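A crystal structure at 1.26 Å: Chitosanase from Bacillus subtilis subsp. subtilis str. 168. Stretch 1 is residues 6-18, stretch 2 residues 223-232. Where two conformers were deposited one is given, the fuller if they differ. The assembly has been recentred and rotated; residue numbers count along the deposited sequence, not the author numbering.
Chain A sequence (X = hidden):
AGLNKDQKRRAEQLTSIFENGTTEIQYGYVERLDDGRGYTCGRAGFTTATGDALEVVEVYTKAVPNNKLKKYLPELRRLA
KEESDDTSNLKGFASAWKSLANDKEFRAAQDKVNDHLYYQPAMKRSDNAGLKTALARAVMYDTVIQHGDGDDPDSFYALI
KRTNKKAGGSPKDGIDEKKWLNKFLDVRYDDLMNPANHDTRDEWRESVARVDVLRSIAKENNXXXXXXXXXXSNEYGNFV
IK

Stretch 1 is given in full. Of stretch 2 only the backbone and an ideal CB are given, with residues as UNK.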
# COMPACT_ATOMS: atom_id res chain seq x y z
N ASP A 6 -4.96 -17.82 -1.38
CA ASP A 6 -3.56 -17.94 -1.01
C ASP A 6 -2.72 -16.83 -1.62
O ASP A 6 -1.85 -16.26 -0.95
CB ASP A 6 -3.00 -19.30 -1.47
CG ASP A 6 -3.51 -20.45 -0.65
OD1 ASP A 6 -3.89 -20.24 0.52
OD2 ASP A 6 -3.49 -21.58 -1.17
N GLN A 7 -2.94 -16.51 -2.90
CA GLN A 7 -2.15 -15.48 -3.55
C GLN A 7 -2.35 -14.13 -2.88
O GLN A 7 -1.39 -13.36 -2.72
CB GLN A 7 -2.50 -15.37 -5.03
CG GLN A 7 -2.17 -16.61 -5.83
CD GLN A 7 -2.91 -16.67 -7.15
OE1 GLN A 7 -3.97 -16.05 -7.32
NE2 GLN A 7 -2.37 -17.43 -8.08
N LYS A 8 -3.60 -13.81 -2.52
CA LYS A 8 -3.88 -12.53 -1.88
C LYS A 8 -3.20 -12.44 -0.52
O LYS A 8 -2.63 -11.39 -0.17
CB LYS A 8 -5.40 -12.34 -1.74
CG LYS A 8 -5.82 -10.93 -1.35
CD LYS A 8 -7.33 -10.76 -1.46
CE LYS A 8 -7.80 -9.37 -1.06
NZ LYS A 8 -7.81 -9.16 0.41
N ARG A 9 -3.25 -13.52 0.26
CA ARG A 9 -2.55 -13.54 1.54
C ARG A 9 -1.06 -13.31 1.34
O ARG A 9 -0.44 -12.52 2.06
CB ARG A 9 -2.80 -14.86 2.27
CG ARG A 9 -2.03 -14.93 3.59
CD ARG A 9 -2.10 -16.29 4.28
NE ARG A 9 -1.91 -17.42 3.37
CZ ARG A 9 -0.74 -17.84 2.90
NH1 ARG A 9 0.40 -17.23 3.24
NH2 ARG A 9 -0.72 -18.89 2.08
N ARG A 10 -0.46 -14.01 0.37
CA ARG A 10 0.98 -13.84 0.13
C ARG A 10 1.31 -12.41 -0.26
O ARG A 10 2.30 -11.84 0.21
CB ARG A 10 1.44 -14.84 -0.93
CG ARG A 10 1.33 -16.28 -0.47
CD ARG A 10 1.85 -17.28 -1.48
NE ARG A 10 1.66 -18.62 -0.93
CZ ARG A 10 0.96 -19.59 -1.50
NH1 ARG A 10 0.41 -19.41 -2.69
NH2 ARG A 10 0.82 -20.75 -0.87
N ALA A 11 0.49 -11.82 -1.15
CA ALA A 11 0.70 -10.43 -1.53
C ALA A 11 0.65 -9.51 -0.32
O ALA A 11 1.47 -8.59 -0.19
CB ALA A 11 -0.37 -10.01 -2.54
N GLU A 12 -0.30 -9.76 0.58
CA GLU A 12 -0.44 -8.92 1.77
C GLU A 12 0.71 -9.12 2.75
O GLU A 12 1.13 -8.17 3.42
CB GLU A 12 -1.81 -9.17 2.41
CG GLU A 12 -2.93 -8.67 1.52
CD GLU A 12 -4.32 -9.07 1.95
OE1 GLU A 12 -4.47 -10.05 2.71
OE2 GLU A 12 -5.28 -8.41 1.51
N GLN A 13 1.22 -10.35 2.87
CA GLN A 13 2.35 -10.58 3.75
C GLN A 13 3.63 -9.95 3.20
O GLN A 13 4.47 -9.48 3.98
CB GLN A 13 2.50 -12.07 4.05
CG GLN A 13 1.33 -12.57 4.88
CD GLN A 13 1.50 -14.00 5.32
OE1 GLN A 13 2.53 -14.63 5.07
NE2 GLN A 13 0.48 -14.54 5.98
N LEU A 14 3.78 -9.90 1.87
CA LEU A 14 4.87 -9.14 1.28
C LEU A 14 4.75 -7.66 1.64
O LEU A 14 5.70 -7.05 2.16
CB LEU A 14 4.88 -9.33 -0.24
CG LEU A 14 5.36 -10.70 -0.72
CD1 LEU A 14 4.95 -10.94 -2.16
CD2 LEU A 14 6.86 -10.83 -0.53
N THR A 15 3.57 -7.07 1.42
CA THR A 15 3.36 -5.67 1.78
C THR A 15 3.63 -5.45 3.26
O THR A 15 4.24 -4.44 3.64
CB THR A 15 1.94 -5.24 1.41
OG1 THR A 15 1.81 -5.26 -0.01
CG2 THR A 15 1.63 -3.85 1.94
N SER A 16 3.22 -6.40 4.11
CA SER A 16 3.45 -6.26 5.54
C SER A 16 4.94 -6.20 5.87
O SER A 16 5.36 -5.44 6.74
CB SER A 16 2.75 -7.40 6.27
OG SER A 16 2.82 -7.24 7.68
N ILE A 17 5.76 -7.01 5.18
CA ILE A 17 7.21 -6.90 5.36
C ILE A 17 7.67 -5.50 4.98
O ILE A 17 8.43 -4.85 5.71
CB ILE A 17 7.94 -7.96 4.52
CG1 ILE A 17 7.67 -9.36 5.07
CG2 ILE A 17 9.45 -7.64 4.48
CD1 ILE A 17 8.09 -10.46 4.10
N PHE A 18 7.21 -5.01 3.83
CA PHE A 18 7.67 -3.72 3.33
C PHE A 18 7.25 -2.59 4.25
O PHE A 18 8.00 -1.61 4.40
CB PHE A 18 7.14 -3.48 1.91
CG PHE A 18 7.43 -4.59 0.94
CD1 PHE A 18 8.57 -5.38 1.05
CD2 PHE A 18 6.55 -4.83 -0.10
CE1 PHE A 18 8.82 -6.40 0.13
CE2 PHE A 18 6.79 -5.85 -1.02
CZ PHE A 18 7.93 -6.63 -0.91
N UNK A 223 5.63 -16.59 -10.99
CA UNK A 223 4.61 -15.62 -11.38
C UNK A 223 3.22 -15.99 -10.87
O UNK A 223 2.35 -15.11 -10.81
CB UNK A 223 4.58 -15.49 -12.90
N UNK A 224 2.99 -17.24 -10.49
CA UNK A 224 1.73 -17.62 -9.87
C UNK A 224 1.72 -17.37 -8.37
O UNK A 224 0.70 -17.63 -7.71
CB UNK A 224 1.44 -19.10 -10.15
N UNK A 225 2.83 -16.88 -7.81
CA UNK A 225 2.91 -16.57 -6.38
C UNK A 225 2.58 -17.80 -5.55
O UNK A 225 1.81 -17.74 -4.59
CB UNK A 225 1.96 -15.42 -6.02
N UNK A 226 3.17 -18.94 -5.94
CA UNK A 226 3.07 -20.16 -5.16
C UNK A 226 3.94 -20.05 -3.91
O UNK A 226 4.89 -19.26 -3.84
CB UNK A 226 3.48 -21.37 -6.00
N UNK A 227 3.62 -20.87 -2.91
CA UNK A 227 4.38 -20.89 -1.69
C UNK A 227 5.01 -22.24 -1.40
O UNK A 227 4.67 -23.25 -2.03
CB UNK A 227 3.48 -20.48 -0.52
N UNK A 228 5.94 -22.29 -0.44
CA UNK A 228 6.42 -21.14 0.34
C UNK A 228 7.29 -20.21 -0.48
O UNK A 228 7.94 -20.64 -1.44
CB UNK A 228 7.20 -21.62 1.56
N UNK A 229 7.29 -18.94 -0.08
CA UNK A 229 8.18 -17.92 -0.63
C UNK A 229 9.18 -17.56 0.44
O UNK A 229 8.81 -17.33 1.60
CB UNK A 229 7.41 -16.69 -1.10
N UNK A 230 10.45 -17.50 0.08
CA UNK A 230 11.48 -16.99 0.98
C UNK A 230 11.93 -15.62 0.52
O UNK A 230 12.32 -15.44 -0.64
CB UNK A 230 12.67 -17.95 1.05
N UNK A 231 11.85 -14.66 1.42
CA UNK A 231 12.35 -13.31 1.20
C UNK A 231 13.71 -13.22 1.87
O UNK A 231 13.85 -13.58 3.04
CB UNK A 231 11.39 -12.25 1.74
N UNK A 232 14.71 -12.75 1.13
CA UNK A 232 16.05 -12.54 1.68
C UNK A 232 16.49 -11.15 1.25
O UNK A 232 16.84 -10.91 0.09
CB UNK A 232 17.04 -13.61 1.21

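Position 223 lies beyond the reach of the helix: no atom of stretch 1 comes within 5.5 Å of its ideal CB, so stretch 1 sets no preference. It is Tyr223.

At 224 the CB points sideways, 4.6 Å from Gln7 NE2, and the backbone O of 224 already accepts a hydrogen bond from Gln7 NE2 (3.1 Å, N-H...O angle 143°). A small or polar side chain would suit this site. Asn224 is deposited; its OD1 also lies 3.1 Å from Gln7 NE2, but the angle is too poor for a hydrogen bond.

Position 225 has phi/psi of 56/46, the left-handed region, where glycine, asparagine and aspartate are most at ease. The CB argues differently: it points toward the helix, 4.3 Å from Gln7 CG and 4.9 Å from Arg10 CD, and the way on leads to Ala11 and Leu14. A medium-sized aliphatic chain would fill that space. Leu225 does so despite its backbone, with chi1 off-well at -145°. Its CD2 lies 3.5 Å from Gln7 O and 4.4 Å from Ala11 CB, while its CD1 is 4.3 Å from Leu14 CD1. The backbone contributes too: Arg10 NH1 donates to Leu225 O at 2.9 Å (137°).

At 226 the CB points away, 4.9 Å from Arg10 NH1, and many polar residues would fit. Asn226 uses its OD1 to accept from Asn224 ND2 at 3.0 Å, a hydrogen bond within the loop.

At 227 an ideal CB would sit 2.6 Å from Arg10 NE, a clash, so glycine alone fits the backbone and guanidinium as they stand. Gly227 lets the guanidinium pack closely, with Arg10 CZ 3.3 Å from Gly227 N and one face covered by Asn226 C and Gly227 N.

At 228 the CB points away. The preceding peptide is cis, which strongly favours proline, and Pro228 is found.

The strand begins at 229, its direction only 14° from that of the helix. The CB faces the helix but has no atom of it within 5.5 Å, leaving room for a long aliphatic chain. Ile229 extends CD1 to 4.0 Å from Arg10 CD.

Positions 230 and 232 are out of reach, and stretch 1 does not discriminate there; they are His230 and Arg232.

Between them, 231 points toward the helix, the ideal CB of 231 lying 4.4 Å from Ile17 CD1 and 5.3 Å from Leu14 CD2. Valine or another compact apolar residue would suit. Val231 places CG2 3.9 Å from Leu14 CD2 and 4.1 Å from Ile17 CD1.

Stretch 2, residues 223-232: YNLNGPIHVR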
# COMPACT_ATOMS: atom_id res chain seq x y z
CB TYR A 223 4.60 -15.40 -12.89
CG TYR A 223 5.76 -14.56 -13.36
CD1 TYR A 223 6.99 -15.15 -13.64
CD2 TYR A 223 5.64 -13.18 -13.52
CE1 TYR A 223 8.06 -14.40 -14.07
CE2 TYR A 223 6.72 -12.42 -13.94
CZ TYR A 223 7.93 -13.05 -14.22
OH TYR A 223 9.01 -12.33 -14.65
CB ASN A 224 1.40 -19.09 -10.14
CG ASN A 224 -0.08 -19.39 -10.00
OD1 ASN A 224 -0.93 -18.68 -10.54
ND2 ASN A 224 -0.40 -20.44 -9.26
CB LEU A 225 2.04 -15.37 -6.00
CG LEU A 225 2.54 -14.43 -4.90
CD1 LEU A 225 3.89 -13.81 -5.25
CD2 LEU A 225 1.51 -13.34 -4.67
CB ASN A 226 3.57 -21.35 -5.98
CG ASN A 226 2.69 -21.64 -7.19
OD1 ASN A 226 1.50 -21.37 -7.19
ND2 ASN A 226 3.29 -22.23 -8.21
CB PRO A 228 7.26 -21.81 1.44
CG PRO A 228 7.76 -23.07 0.80
CD PRO A 228 6.61 -23.54 -0.05
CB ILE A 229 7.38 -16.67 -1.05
CG1 ILE A 229 6.47 -16.99 -2.24
CG2 ILE A 229 8.33 -15.50 -1.34
CD1 ILE A 229 5.46 -15.90 -2.53
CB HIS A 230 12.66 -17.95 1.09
CG HIS A 230 12.28 -19.25 1.70
ND1 HIS A 230 11.94 -20.36 0.95
CD2 HIS A 230 12.12 -19.61 3.00
CE1 HIS A 230 11.62 -21.36 1.76
NE2 HIS A 230 11.72 -20.93 3.00
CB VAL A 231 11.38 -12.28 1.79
CG1 VAL A 231 11.99 -10.89 1.74
CG2 VAL A 231 10.06 -12.33 1.03
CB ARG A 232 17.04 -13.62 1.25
CG ARG A 232 16.79 -14.94 2.00
CD ARG A 232 17.91 -16.01 1.83
NE ARG A 232 17.37 -17.34 2.12
CZ ARG A 232 16.61 -18.00 1.26
NH1 ARG A 232 16.39 -17.48 0.06
NH2 ARG A 232 16.05 -19.15 1.58
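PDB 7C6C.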